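Local coordinates for PAC2 family protein (Streptomyces avermitilis, PDB 3MNF) that is of unknown function but belongs to the PAC2 family, the group that includes proteasome assembly chaperone 2, and packs with five further copies of itself in its assembly, at residues A43-F49 and W67-R71; F12-N16 and P157-V161; L29-W33 and S73-V77; V132-T138 and A175-A181; P189-K193 and D218-Q223. All coordinates share one frame; numbering follows the deposited sequence.

Contact 1 of 5, residues A43-F49 and W67-R71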
# COMPACT_ATOMS: atom_id res chain seq x y z
N ALA A 43 8.93 -1.45 -10.60
CA ALA A 43 7.85 -1.53 -11.56
C ALA A 43 6.53 -1.88 -10.90
O ALA A 43 5.50 -1.30 -11.23
CB ALA A 43 8.17 -2.52 -12.60
N GLU A 44 6.58 -2.79 -9.94
CA GLU A 44 5.42 -3.23 -9.17
C GLU A 44 4.46 -2.10 -8.77
O GLU A 44 3.25 -2.31 -8.71
CB GLU A 44 5.91 -3.94 -7.93
CG GLU A 44 4.93 -4.89 -7.30
CD GLU A 44 4.87 -6.25 -7.96
OE1 GLU A 44 5.26 -6.39 -9.15
OE2 GLU A 44 4.41 -7.19 -7.28
N ASP A 45 4.98 -0.90 -8.53
CA ASP A 45 4.15 0.23 -8.07
C ASP A 45 3.51 1.02 -9.18
O ASP A 45 2.57 1.76 -8.91
CB ASP A 45 4.95 1.19 -7.20
CG ASP A 45 5.31 0.59 -5.84
OD1 ASP A 45 4.41 0.06 -5.13
OD2 ASP A 45 6.53 0.64 -5.49
N TYR A 46 3.99 0.88 -10.42
CA TYR A 46 3.62 1.86 -11.42
C TYR A 46 3.03 1.36 -12.74
O TYR A 46 2.34 2.12 -13.45
CB TYR A 46 4.84 2.69 -11.70
CG TYR A 46 5.38 3.40 -10.49
CD1 TYR A 46 6.65 3.14 -10.02
CD2 TYR A 46 4.61 4.33 -9.81
CE1 TYR A 46 7.15 3.79 -8.93
CE2 TYR A 46 5.10 4.99 -8.70
CZ TYR A 46 6.37 4.71 -8.27
OH TYR A 46 6.84 5.36 -7.18
N TYR A 47 3.30 0.09 -13.05
CA TYR A 47 3.06 -0.45 -14.37
C TYR A 47 2.02 -1.57 -14.40
O TYR A 47 2.06 -2.53 -13.62
CB TYR A 47 4.38 -0.90 -15.00
CG TYR A 47 5.36 0.23 -15.23
CD1 TYR A 47 6.35 0.53 -14.30
CD2 TYR A 47 5.28 1.02 -16.37
CE1 TYR A 47 7.23 1.58 -14.49
CE2 TYR A 47 6.17 2.08 -16.59
CZ TYR A 47 7.14 2.35 -15.64
OH TYR A 47 8.03 3.38 -15.84
N ASP A 48 1.03 -1.38 -15.27
CA ASP A 48 0.06 -2.38 -15.60
C ASP A 48 0.80 -3.28 -16.57
O ASP A 48 1.30 -2.80 -17.60
CB ASP A 48 -1.12 -1.71 -16.28
CG ASP A 48 -2.18 -2.69 -16.71
OD1 ASP A 48 -1.83 -3.65 -17.44
OD2 ASP A 48 -3.37 -2.51 -16.35
N PHE A 49 0.87 -4.57 -16.26
CA PHE A 49 1.75 -5.44 -17.01
C PHE A 49 1.03 -6.10 -18.17
O PHE A 49 1.62 -6.87 -18.92
CB PHE A 49 2.39 -6.49 -16.11
CG PHE A 49 3.28 -5.90 -15.07
CD1 PHE A 49 4.41 -5.19 -15.41
CD2 PHE A 49 2.99 -6.07 -13.73
CE1 PHE A 49 5.23 -4.65 -14.44
CE2 PHE A 49 3.80 -5.52 -12.75
CZ PHE A 49 4.92 -4.81 -13.10
N TRP A 67 11.61 -6.32 -16.92
CA TRP A 67 10.37 -5.63 -16.59
C TRP A 67 10.37 -4.25 -17.21
O TRP A 67 11.44 -3.68 -17.41
CB TRP A 67 10.20 -5.51 -15.06
CG TRP A 67 10.11 -6.84 -14.39
CD1 TRP A 67 11.14 -7.60 -13.94
CD2 TRP A 67 8.91 -7.60 -14.15
NE1 TRP A 67 10.68 -8.79 -13.43
CE2 TRP A 67 9.31 -8.82 -13.54
CE3 TRP A 67 7.55 -7.38 -14.38
CZ2 TRP A 67 8.39 -9.79 -13.15
CZ3 TRP A 67 6.64 -8.34 -14.00
CH2 TRP A 67 7.07 -9.54 -13.39
N PRO A 68 9.19 -3.69 -17.52
CA PRO A 68 9.17 -2.28 -17.83
C PRO A 68 9.60 -1.50 -16.61
O PRO A 68 9.19 -1.85 -15.51
CB PRO A 68 7.70 -2.00 -18.09
CG PRO A 68 6.96 -3.13 -17.49
CD PRO A 68 7.86 -4.30 -17.60
N THR A 69 10.44 -0.48 -16.76
CA THR A 69 10.73 0.37 -15.61
C THR A 69 11.34 1.71 -15.98
O THR A 69 11.30 2.09 -17.12
CB THR A 69 11.53 -0.39 -14.49
OG1 THR A 69 11.44 0.34 -13.25
CG2 THR A 69 12.99 -0.64 -14.91
N THR A 70 11.83 2.45 -15.00
CA THR A 70 12.46 3.73 -15.23
C THR A 70 13.76 3.58 -14.51
O THR A 70 13.79 3.32 -13.30
CB THR A 70 11.64 4.87 -14.62
OG1 THR A 70 10.39 4.96 -15.31
CG2 THR A 70 12.36 6.19 -14.74
N ARG A 71 14.85 3.71 -15.26
CA ARG A 71 16.15 3.40 -14.72
C ARG A 71 17.01 4.66 -14.66
O ARG A 71 16.93 5.51 -15.54
CB ARG A 71 16.79 2.31 -15.55
CG ARG A 71 17.99 1.64 -14.90
CD ARG A 71 18.35 0.31 -15.60
NE ARG A 71 17.16 -0.37 -16.15
CZ ARG A 71 16.59 -1.45 -15.63
NH1 ARG A 71 17.09 -2.03 -14.52
NH2 ARG A 71 15.52 -1.97 -16.23
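A43 points its methyl at P68 O, and the CA atoms of A43 and T69 lie 5.3 Å apart, the nearest backbone approach between 43-49 and 67-71. A43 O accepts from Y46 N and Y47 N in a turn, after which Y47 points toward 67-71. With CG anti to the carbonyl carbon (chi1 -64°), the Y47 ring reaches P68, T69 and T70: P68 O lies over one face, T69 CA comes in obliquely, and T70 OG1 sits near the ring plane beyond the hydroxyl. T70 OG1 donates to Y47 OH over 2.9 Å, the two side chains meeting at about a right angle, while Y47 OH is also bonded to I91 O. A phenylalanine in place of Y47 would probably leave both the T70 hydroxyl and I91 O without their common partner. F49 ends the walk in a T-shaped pair, the edge of W67 directed at its face, with centroids of the F49 ring and the W67 six-membered ring 5.0 Å apart and planes at 67°. Y47 O covers the opposite face of F49, and P68 CG meets the ring edge, 3.8 Å from F49 CE1. W97 of a second subunit also meets this ring. The chemistry is thus largely apolar and aromatic packing round the buried T70–Y47 hydrogen bond, joining the loop after strand 36-40 to the beginning of strand 70-78 beside a subunit interface.

Contact 2 of 5, residues F12-N16 and P157-V161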
# COMPACT_ATOMS: atom_id res chain seq x y z
N PHE A 12 10.71 9.63 -21.46
CA PHE A 12 9.76 8.51 -21.26
C PHE A 12 9.14 7.95 -22.54
O PHE A 12 8.60 8.69 -23.34
CB PHE A 12 8.68 8.94 -20.27
CG PHE A 12 9.24 9.40 -18.96
CD1 PHE A 12 9.53 8.48 -17.96
CD2 PHE A 12 9.52 10.74 -18.75
CE1 PHE A 12 10.08 8.89 -16.77
CE2 PHE A 12 10.06 11.18 -17.57
CZ PHE A 12 10.34 10.26 -16.56
N GLU A 13 9.20 6.64 -22.72
CA GLU A 13 8.61 6.00 -23.91
C GLU A 13 7.06 6.06 -23.86
O GLU A 13 6.47 6.20 -22.78
CB GLU A 13 9.07 4.54 -24.05
CG GLU A 13 10.57 4.29 -24.13
CD GLU A 13 10.90 2.81 -24.37
OE1 GLU A 13 10.14 2.13 -25.09
OE2 GLU A 13 11.93 2.32 -23.84
N GLY A 14 6.42 5.97 -25.02
CA GLY A 14 4.97 6.03 -25.10
C GLY A 14 4.43 7.36 -25.58
O GLY A 14 4.95 7.96 -26.51
N TRP A 15 3.38 7.84 -24.94
CA TRP A 15 2.61 8.99 -25.39
C TRP A 15 3.37 10.31 -25.52
O TRP A 15 3.01 11.11 -26.34
CB TRP A 15 1.46 9.13 -24.41
CG TRP A 15 0.33 10.05 -24.72
CD1 TRP A 15 -0.86 9.71 -25.31
CD2 TRP A 15 0.21 11.42 -24.32
NE1 TRP A 15 -1.69 10.81 -25.35
CE2 TRP A 15 -1.07 11.86 -24.74
CE3 TRP A 15 1.07 12.31 -23.66
CZ2 TRP A 15 -1.51 13.17 -24.54
CZ3 TRP A 15 0.64 13.59 -23.45
CH2 TRP A 15 -0.65 14.02 -23.88
N ASN A 16 4.41 10.54 -24.72
CA ASN A 16 5.22 11.78 -24.86
C ASN A 16 6.45 11.62 -25.76
O ASN A 16 7.43 12.36 -25.62
CB ASN A 16 5.71 12.30 -23.51
CG ASN A 16 4.70 12.14 -22.40
OD1 ASN A 16 3.98 13.08 -22.07
ND2 ASN A 16 4.66 10.95 -21.81
N PRO A 157 -4.91 17.69 -22.33
CA PRO A 157 -4.34 16.53 -21.64
C PRO A 157 -2.83 16.61 -21.57
O PRO A 157 -2.20 17.11 -22.49
CB PRO A 157 -4.76 15.35 -22.53
CG PRO A 157 -5.22 15.96 -23.79
CD PRO A 157 -5.78 17.28 -23.44
N THR A 158 -2.27 16.14 -20.47
CA THR A 158 -0.84 16.18 -20.27
C THR A 158 -0.33 14.78 -20.00
O THR A 158 -1.11 13.86 -19.85
CB THR A 158 -0.48 17.15 -19.13
OG1 THR A 158 0.91 17.50 -19.20
CG2 THR A 158 -0.79 16.57 -17.76
N GLY A 159 0.98 14.60 -19.96
CA GLY A 159 1.54 13.29 -19.64
C GLY A 159 2.47 13.35 -18.46
O GLY A 159 2.46 14.32 -17.69
N ILE A 160 3.28 12.31 -18.29
CA ILE A 160 4.19 12.25 -17.15
C ILE A 160 5.27 13.33 -17.26
O ILE A 160 5.81 13.76 -16.23
CB ILE A 160 4.83 10.85 -16.95
CG1 ILE A 160 5.44 10.72 -15.56
CG2 ILE A 160 5.93 10.59 -17.99
CD1 ILE A 160 4.51 11.03 -14.44
N VAL A 161 5.60 13.74 -18.49
CA VAL A 161 6.60 14.80 -18.72
C VAL A 161 6.02 16.07 -18.13
O VAL A 161 6.65 16.72 -17.31
CB VAL A 161 6.89 15.03 -20.23
CG1 VAL A 161 7.68 16.31 -20.43
CG2 VAL A 161 7.63 13.86 -20.83
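F12 and I160 form the apolar centre through a CH-pi contact: I160 CG2 stands over the face of the F12 ring, 4.0 Å from its centroid and 26° off the normal. V161 CG2 reaches the edge of the same ring and also packs 3.6 Å from N16 CB. W15 makes the second aromatic contact, with the backbone of 157-159; its CG lies anti to the backbone N (chi1 -168°), carrying the indole out along that chain. Its CZ3 is 3.6 Å from G159 N, in an oblique approach, and P157 O lies near the ring plane at the edge. R53 of a fourth subunit makes a cation-pi contact with W15.

The polar part is indirect. N16 ND2 and the helix amide I160 N both bond to E92 OE2, so one carboxylate oxygen ties the two segments together at the start of helix 160-171. G159 holds the N-cap position there, and N16 OD1 is 3.5 Å from G159 CA, where a CB would probably collide with N16 OD1.

The contact therefore joins the end of strand 7-13 to the N-terminus of helix 160-171, with helix 97-111 against F12 and I160, and strand 175-183 against N16 and V161.

Contact 3 of 5, residues L29-W33 and S73-V77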
# COMPACT_ATOMS: atom_id res chain seq x y z
N LEU A 29 22.75 9.44 -25.15
CA LEU A 29 23.63 9.97 -24.13
C LEU A 29 24.18 8.84 -23.28
O LEU A 29 25.35 8.83 -22.95
CB LEU A 29 22.88 10.98 -23.25
CG LEU A 29 22.30 12.18 -24.00
CD1 LEU A 29 21.63 13.12 -23.05
CD2 LEU A 29 23.39 12.90 -24.77
N ASP A 30 23.33 7.88 -22.93
CA ASP A 30 23.74 6.80 -22.05
C ASP A 30 24.78 5.93 -22.71
O ASP A 30 25.76 5.53 -22.08
CB ASP A 30 22.54 5.95 -21.61
CG ASP A 30 22.84 5.14 -20.36
OD1 ASP A 30 23.47 5.68 -19.43
OD2 ASP A 30 22.46 3.95 -20.29
N ARG A 31 24.56 5.64 -23.98
CA ARG A 31 25.48 4.83 -24.78
C ARG A 31 26.80 5.56 -24.99
O ARG A 31 27.83 5.09 -24.50
CB ARG A 31 24.82 4.47 -26.11
CG ARG A 31 25.60 3.55 -27.04
CD ARG A 31 24.82 3.38 -28.38
NE ARG A 31 23.37 3.55 -28.16
CZ ARG A 31 22.57 4.40 -28.82
NH1 ARG A 31 23.07 5.16 -29.82
NH2 ARG A 31 21.27 4.47 -28.51
N GLU A 32 26.77 6.71 -25.67
CA GLU A 32 28.00 7.44 -26.03
C GLU A 32 28.89 7.73 -24.83
O GLU A 32 30.11 7.62 -24.93
CB GLU A 32 27.73 8.76 -26.78
CG GLU A 32 26.87 8.70 -28.05
CD GLU A 32 27.28 7.64 -29.08
OE1 GLU A 32 28.43 7.68 -29.59
OE2 GLU A 32 26.41 6.78 -29.39
N TRP A 33 28.28 8.10 -23.71
CA TRP A 33 29.03 8.43 -22.50
C TRP A 33 29.21 7.27 -21.52
O TRP A 33 29.68 7.47 -20.40
CB TRP A 33 28.39 9.62 -21.79
CG TRP A 33 28.67 10.95 -22.41
CD1 TRP A 33 29.83 11.35 -23.00
CD2 TRP A 33 27.78 12.07 -22.45
NE1 TRP A 33 29.71 12.65 -23.44
CE2 TRP A 33 28.47 13.12 -23.11
CE3 TRP A 33 26.47 12.30 -22.00
CZ2 TRP A 33 27.89 14.37 -23.33
CZ3 TRP A 33 25.90 13.55 -22.21
CH2 TRP A 33 26.61 14.57 -22.87
N SER A 73 20.92 6.30 -14.30
CA SER A 73 22.37 6.12 -14.43
C SER A 73 23.11 7.45 -14.42
O SER A 73 22.50 8.49 -14.70
CB SER A 73 22.71 5.38 -15.72
OG SER A 73 22.36 6.16 -16.84
N VAL A 74 24.40 7.40 -14.09
CA VAL A 74 25.29 8.57 -14.02
C VAL A 74 26.27 8.57 -15.18
O VAL A 74 26.92 7.56 -15.44
CB VAL A 74 26.23 8.56 -12.80
CG1 VAL A 74 26.70 9.96 -12.47
CG2 VAL A 74 25.57 7.94 -11.60
N VAL A 75 26.40 9.71 -15.84
CA VAL A 75 27.46 9.89 -16.82
C VAL A 75 28.41 10.97 -16.30
O VAL A 75 27.98 11.92 -15.65
CB VAL A 75 26.93 10.21 -18.26
CG1 VAL A 75 26.13 9.05 -18.82
CG2 VAL A 75 26.09 11.45 -18.29
N ARG A 76 29.70 10.77 -16.56
CA ARG A 76 30.71 11.79 -16.24
C ARG A 76 31.23 12.46 -17.52
O ARG A 76 32.01 11.88 -18.27
CB ARG A 76 31.86 11.21 -15.39
N VAL A 77 30.70 13.66 -17.78
CA VAL A 77 31.23 14.59 -18.78
C VAL A 77 32.27 15.43 -18.00
O VAL A 77 32.28 15.37 -16.77
CB VAL A 77 30.09 15.49 -19.33
CG1 VAL A 77 30.60 16.41 -20.44
CG2 VAL A 77 28.92 14.63 -19.82
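W33 and V75 bring their CA atoms to 6.1 Å, the closest backbone approach where the end of helix 21-32 lies against strand 70-78. This is helix-on-sheet packing in an alpha/beta fold: the strand belongs to the mixed sheet, and its alternation turns S73, V75 and V77 toward the helix while V74 and R76 point away. A backbone bond from W33 N to L29 O, 3.1 Å long, closes the final helical turn and places W33 just past it, facing the strand.

The side chains divide into a polar and an apolar end. At the polar end D30 swings its carboxylate across to the strand, CG lying opposite the backbone N about chi1 (-161°), and S73 OG donates to D30 OD1 over 2.9 Å. The hydroxyl comes from above the carboxylate plane, 49° out of it. The second oxygen, D30 OD2, makes a long, weak ion pair with R89.

At the apolar end V75 is used by both its methyls, CG1 3.8 Å from W33 CB and CG2 3.8 Å from W33 CE3. V208, I210 and P211 also touch the indole, and L29 turns to L199 and L202 of helix 192-206. Beyond V75, a CH-pi contact covers one face of W33: V77 CG2 lies 3.6 Å from the centroid of the six-membered ring and 9° off its normal, nearest to W33 CE2.

Contact 4 of 5, residues V132-T138 and A175-A181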
# COMPACT_ATOMS: atom_id res chain seq x y z
N VAL A 132 13.12 20.60 -37.69
CA VAL A 132 12.23 20.18 -36.61
C VAL A 132 12.11 21.26 -35.53
O VAL A 132 13.13 21.67 -34.97
CB VAL A 132 12.74 18.87 -35.96
CG1 VAL A 132 11.95 18.53 -34.70
CG2 VAL A 132 12.68 17.72 -36.95
N PRO A 133 10.88 21.71 -35.23
CA PRO A 133 10.68 22.67 -34.15
C PRO A 133 10.86 22.01 -32.80
O PRO A 133 10.34 20.92 -32.57
CB PRO A 133 9.21 23.10 -34.30
CG PRO A 133 8.72 22.50 -35.55
CD PRO A 133 9.61 21.34 -35.87
N VAL A 134 11.63 22.66 -31.94
CA VAL A 134 11.75 22.28 -30.55
C VAL A 134 11.29 23.46 -29.72
O VAL A 134 11.78 24.56 -29.89
CB VAL A 134 13.22 21.95 -30.19
CG1 VAL A 134 13.34 21.57 -28.73
CG2 VAL A 134 13.76 20.85 -31.07
N SER A 135 10.35 23.25 -28.81
CA SER A 135 9.91 24.32 -27.92
C SER A 135 9.99 23.90 -26.46
O SER A 135 9.78 22.75 -26.14
CB SER A 135 8.49 24.77 -28.26
OG SER A 135 7.63 23.65 -28.40
N GLY A 136 10.31 24.85 -25.59
CA GLY A 136 10.38 24.59 -24.14
C GLY A 136 9.10 24.87 -23.36
O GLY A 136 8.17 25.53 -23.83
N VAL A 137 9.03 24.32 -22.16
CA VAL A 137 7.97 24.63 -21.22
C VAL A 137 8.67 24.70 -19.88
O VAL A 137 9.48 23.82 -19.55
CB VAL A 137 6.85 23.53 -21.17
CG1 VAL A 137 5.98 23.69 -19.93
CG2 VAL A 137 5.96 23.55 -22.45
N THR A 138 8.38 25.75 -19.14
CA THR A 138 8.91 25.93 -17.80
C THR A 138 7.91 26.74 -16.97
O THR A 138 7.13 27.52 -17.52
CB THR A 138 10.31 26.59 -17.82
OG1 THR A 138 10.82 26.69 -16.50
CG2 THR A 138 10.25 27.99 -18.44
N ALA A 175 13.07 23.27 -13.49
CA ALA A 175 12.94 22.26 -14.55
C ALA A 175 12.38 22.84 -15.83
O ALA A 175 11.60 23.80 -15.81
CB ALA A 175 12.10 21.09 -14.09
N VAL A 176 12.79 22.27 -16.95
CA VAL A 176 12.25 22.64 -18.25
C VAL A 176 12.09 21.36 -19.04
O VAL A 176 12.86 20.41 -18.87
CB VAL A 176 13.17 23.66 -19.01
CG1 VAL A 176 14.61 23.22 -19.01
CG2 VAL A 176 12.70 23.85 -20.43
N SER A 177 11.06 21.32 -19.87
CA SER A 177 10.95 20.23 -20.82
C SER A 177 11.09 20.78 -22.22
O SER A 177 10.59 21.87 -22.51
CB SER A 177 9.63 19.48 -20.66
OG SER A 177 8.56 20.37 -20.51
N LEU A 178 11.80 20.04 -23.06
CA LEU A 178 11.97 20.37 -24.46
C LEU A 178 11.14 19.44 -25.31
O LEU A 178 11.21 18.22 -25.14
CB LEU A 178 13.43 20.22 -24.85
CG LEU A 178 14.45 20.94 -23.97
CD1 LEU A 178 15.84 20.50 -24.31
CD2 LEU A 178 14.32 22.42 -24.17
N TRP A 179 10.35 20.01 -26.20
CA TRP A 179 9.49 19.25 -27.09
C TRP A 179 9.89 19.36 -28.57
O TRP A 179 10.12 20.45 -29.10
CB TRP A 179 8.05 19.70 -26.92
CG TRP A 179 7.51 19.28 -25.59
CD1 TRP A 179 7.61 19.97 -24.42
CD2 TRP A 179 6.83 18.06 -25.29
NE1 TRP A 179 7.03 19.25 -23.42
CE2 TRP A 179 6.53 18.08 -23.92
CE3 TRP A 179 6.44 16.95 -26.05
CZ2 TRP A 179 5.86 17.04 -23.29
CZ3 TRP A 179 5.78 15.92 -25.41
CH2 TRP A 179 5.49 15.98 -24.05
N ALA A 180 9.97 18.23 -29.26
CA ALA A 180 10.19 18.28 -30.69
C ALA A 180 8.89 17.91 -31.37
O ALA A 180 8.18 17.04 -30.88
CB ALA A 180 11.30 17.33 -31.08
N ALA A 181 8.56 18.58 -32.47
CA ALA A 181 7.35 18.26 -33.23
C ALA A 181 7.71 17.39 -34.41
O ALA A 181 8.49 17.79 -35.26
CB ALA A 181 6.64 19.51 -33.70
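P133 O accepts from A181 N over 2.9 Å and begins a run of antiparallel backbone bonds between the two segments. The N-to-C directions of segments 134-138 and 175-181 differ by 152°, their axes approaching to 4.4 Å. S135 pairs with W179 and V137 with S177 as hydrogen-bonded pairs, V134 with A180 and G136 with L178 as non-hydrogen-bonded ones. W179 N gives to S135 O at 2.8 Å; the return bond, from S135 N, is less sure because the position of W179 O is doubtful. V137 N and S177 O, 2.9 Å apart, are matched by S177 N and V137 O at 3.0 Å, each donor lying in the carbonyl plane of its acceptor.

Toward the end of the strand a side chain takes over: T138 OG1, placed opposite the backbone N (chi1 -177°), donates to A175 O over 3.1 Å and is also bonded to D140 N. A valine in place of T138 would probably deprive A175 O of this donor and D140 N of its acceptor. W179 NE1 makes a weak bond to S177 OG, within the strand.

V176 and L178 each bond twice to strand 115-124, and A180 bonds to G120. Strand 175-183 thus fastens 134-138, one of the two outermost strands of the sheet within this chain, chiefly through backbone N-H···O bonds, with T138 OG1 extending the run by a side-chain bond.

Contact 5 of 5, residues P189-K193 and D218-Q223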
# COMPACT_ATOMS: atom_id res chain seq x y z
N PRO A 189 8.65 5.07 -35.53
CA PRO A 189 9.69 5.05 -34.51
C PRO A 189 11.15 5.34 -34.91
O PRO A 189 11.89 5.88 -34.07
CB PRO A 189 9.56 3.66 -33.93
CG PRO A 189 8.06 3.45 -33.92
CD PRO A 189 7.48 4.33 -35.03
N PRO A 190 11.60 4.95 -36.11
CA PRO A 190 12.96 5.50 -36.28
C PRO A 190 12.94 6.96 -36.76
O PRO A 190 12.65 7.22 -37.94
CB PRO A 190 13.60 4.56 -37.30
CG PRO A 190 12.42 3.88 -38.00
CD PRO A 190 11.30 3.83 -37.02
N ASN A 191 13.22 7.90 -35.87
CA ASN A 191 13.27 9.32 -36.27
C ASN A 191 14.55 10.05 -35.82
O ASN A 191 14.52 10.80 -34.86
CB ASN A 191 12.03 10.07 -35.77
CG ASN A 191 11.72 11.32 -36.59
OD1 ASN A 191 12.61 12.12 -36.91
ND2 ASN A 191 10.45 11.49 -36.94
N PRO A 192 15.67 9.84 -36.54
CA PRO A 192 16.95 10.40 -36.14
C PRO A 192 17.00 11.93 -36.25
O PRO A 192 17.67 12.57 -35.45
CB PRO A 192 17.93 9.78 -37.14
CG PRO A 192 17.21 8.61 -37.72
CD PRO A 192 15.80 9.06 -37.79
N LYS A 193 16.29 12.49 -37.22
CA LYS A 193 16.28 13.94 -37.42
C LYS A 193 15.77 14.71 -36.19
O LYS A 193 16.37 15.72 -35.81
CB LYS A 193 15.49 14.32 -38.68
CG LYS A 193 15.53 15.81 -39.02
CD LYS A 193 14.87 16.10 -40.35
CE LYS A 193 14.46 17.55 -40.45
NZ LYS A 193 14.18 17.96 -41.85
N ASP A 218 22.41 9.49 -40.11
CA ASP A 218 21.14 8.78 -40.03
C ASP A 218 19.97 9.67 -40.45
O ASP A 218 19.06 9.20 -41.12
CB ASP A 218 20.88 8.27 -38.61
CG ASP A 218 21.69 7.03 -38.25
OD1 ASP A 218 22.22 6.35 -39.16
OD2 ASP A 218 21.79 6.74 -37.04
N ALA A 219 20.02 10.93 -40.05
CA ALA A 219 18.92 11.87 -40.25
C ALA A 219 18.80 12.26 -41.71
O ALA A 219 17.70 12.34 -42.27
CB ALA A 219 19.12 13.10 -39.40
N ARG A 220 19.96 12.51 -42.32
CA ARG A 220 20.07 12.78 -43.75
C ARG A 220 19.51 11.59 -44.53
O ARG A 220 18.72 11.77 -45.46
CB ARG A 220 21.53 13.04 -44.10
CG ARG A 220 21.84 13.26 -45.55
CD ARG A 220 23.17 12.59 -45.88
NE ARG A 220 23.05 11.13 -45.79
CZ ARG A 220 23.00 10.32 -46.85
NH1 ARG A 220 23.10 10.82 -48.10
NH2 ARG A 220 22.87 9.01 -46.65
N ALA A 221 19.91 10.37 -44.14
CA ALA A 221 19.43 9.13 -44.76
C ALA A 221 17.90 9.04 -44.73
O ALA A 221 17.26 8.74 -45.74
CB ALA A 221 20.04 7.92 -44.07
N TRP A 222 17.35 9.30 -43.55
CA TRP A 222 15.92 9.31 -43.29
C TRP A 222 15.18 10.24 -44.24
O TRP A 222 14.16 9.86 -44.81
CB TRP A 222 15.69 9.73 -41.84
CG TRP A 222 14.27 9.86 -41.39
CD1 TRP A 222 13.49 8.89 -40.82
CD2 TRP A 222 13.47 11.06 -41.42
NE1 TRP A 222 12.25 9.40 -40.51
CE2 TRP A 222 12.21 10.73 -40.86
CE3 TRP A 222 13.68 12.37 -41.87
CZ2 TRP A 222 11.17 11.67 -40.73
CZ3 TRP A 222 12.64 13.31 -41.74
CH2 TRP A 222 11.41 12.95 -41.18
N GLN A 223 15.71 11.45 -44.42
CA GLN A 223 15.09 12.45 -45.28
C GLN A 223 15.18 12.07 -46.76
O GLN A 223 14.17 12.11 -47.48
CB GLN A 223 15.71 13.82 -45.04
CG GLN A 223 14.73 14.96 -45.17
CD GLN A 223 15.29 16.27 -44.66
OE1 GLN A 223 15.00 17.33 -45.21
NE2 GLN A 223 16.09 16.22 -43.60
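P192 and K193, the first two residues of helix 192-206, press against helix 215-226 where A219 presents only a methyl. The CA atoms of K193 and A219 are 4.4 Å apart, a spacing that a small residue at the crossing permits, and A219 CB rests 3.6 Å from K193 CA. Beside it P192 CB meets D218 CB at 3.6 Å, while P192 CD leans on the indole, 3.8 Å from W222 CD1.

W222 is the broad element of this packed part. Its CG lies opposite the backbone N (chi1 177°), which carries the ring to the N-terminal end of helix 192-206. N191 OD1 lies over one face, 4.1 Å above the plane and offset toward the rim, with amide and ring planes 33° apart. That same OD1 accepts from A194 N, so N191 serves as the N-cap while its amide lies over the rim of the six-membered ring. K193 runs out extended and crosses the indole at about a right angle, K193 CD being 3.8 Å from W222 CZ3. Beyond the ring, K193 NZ is bonded to H128 O and R130 O.

The other side is looser. P190, at the outer margin, lends mainly its carbonyl, whose O is 3.4 Å from W222 NE1; D218 contributes CB rather than its carboxylate.

Thus the N-terminus of helix 192-206, entered from strand 175-183, packs on helix 215-226, and K193 ties it to the loop carrying H128 and R130, with W222 also touching H128 and V186.

In the fold
Contacts 1 to 4 reach the same seven-stranded mixed sheet, while contact 5 joins two helices. Along the chain, contact 1 is nested in contact 3, and both in contact 2; contact 2 crosses contact 4, and contact 5 follows last. Contacts 1 and 3 share strand 70-78 with centres 23 Å apart. Contact 2 touches both contact 1, through F12 and T70, and contact 4, through V161, N16 and W179, with centres 15 and 13 Å away. Contacts 4 and 5 meet at V132 and K193, whereas contacts 1 and 5 lie 30 Å apart between centres. Together they tie early and late stretches of the PAC2-family part of a longer protein into one unit.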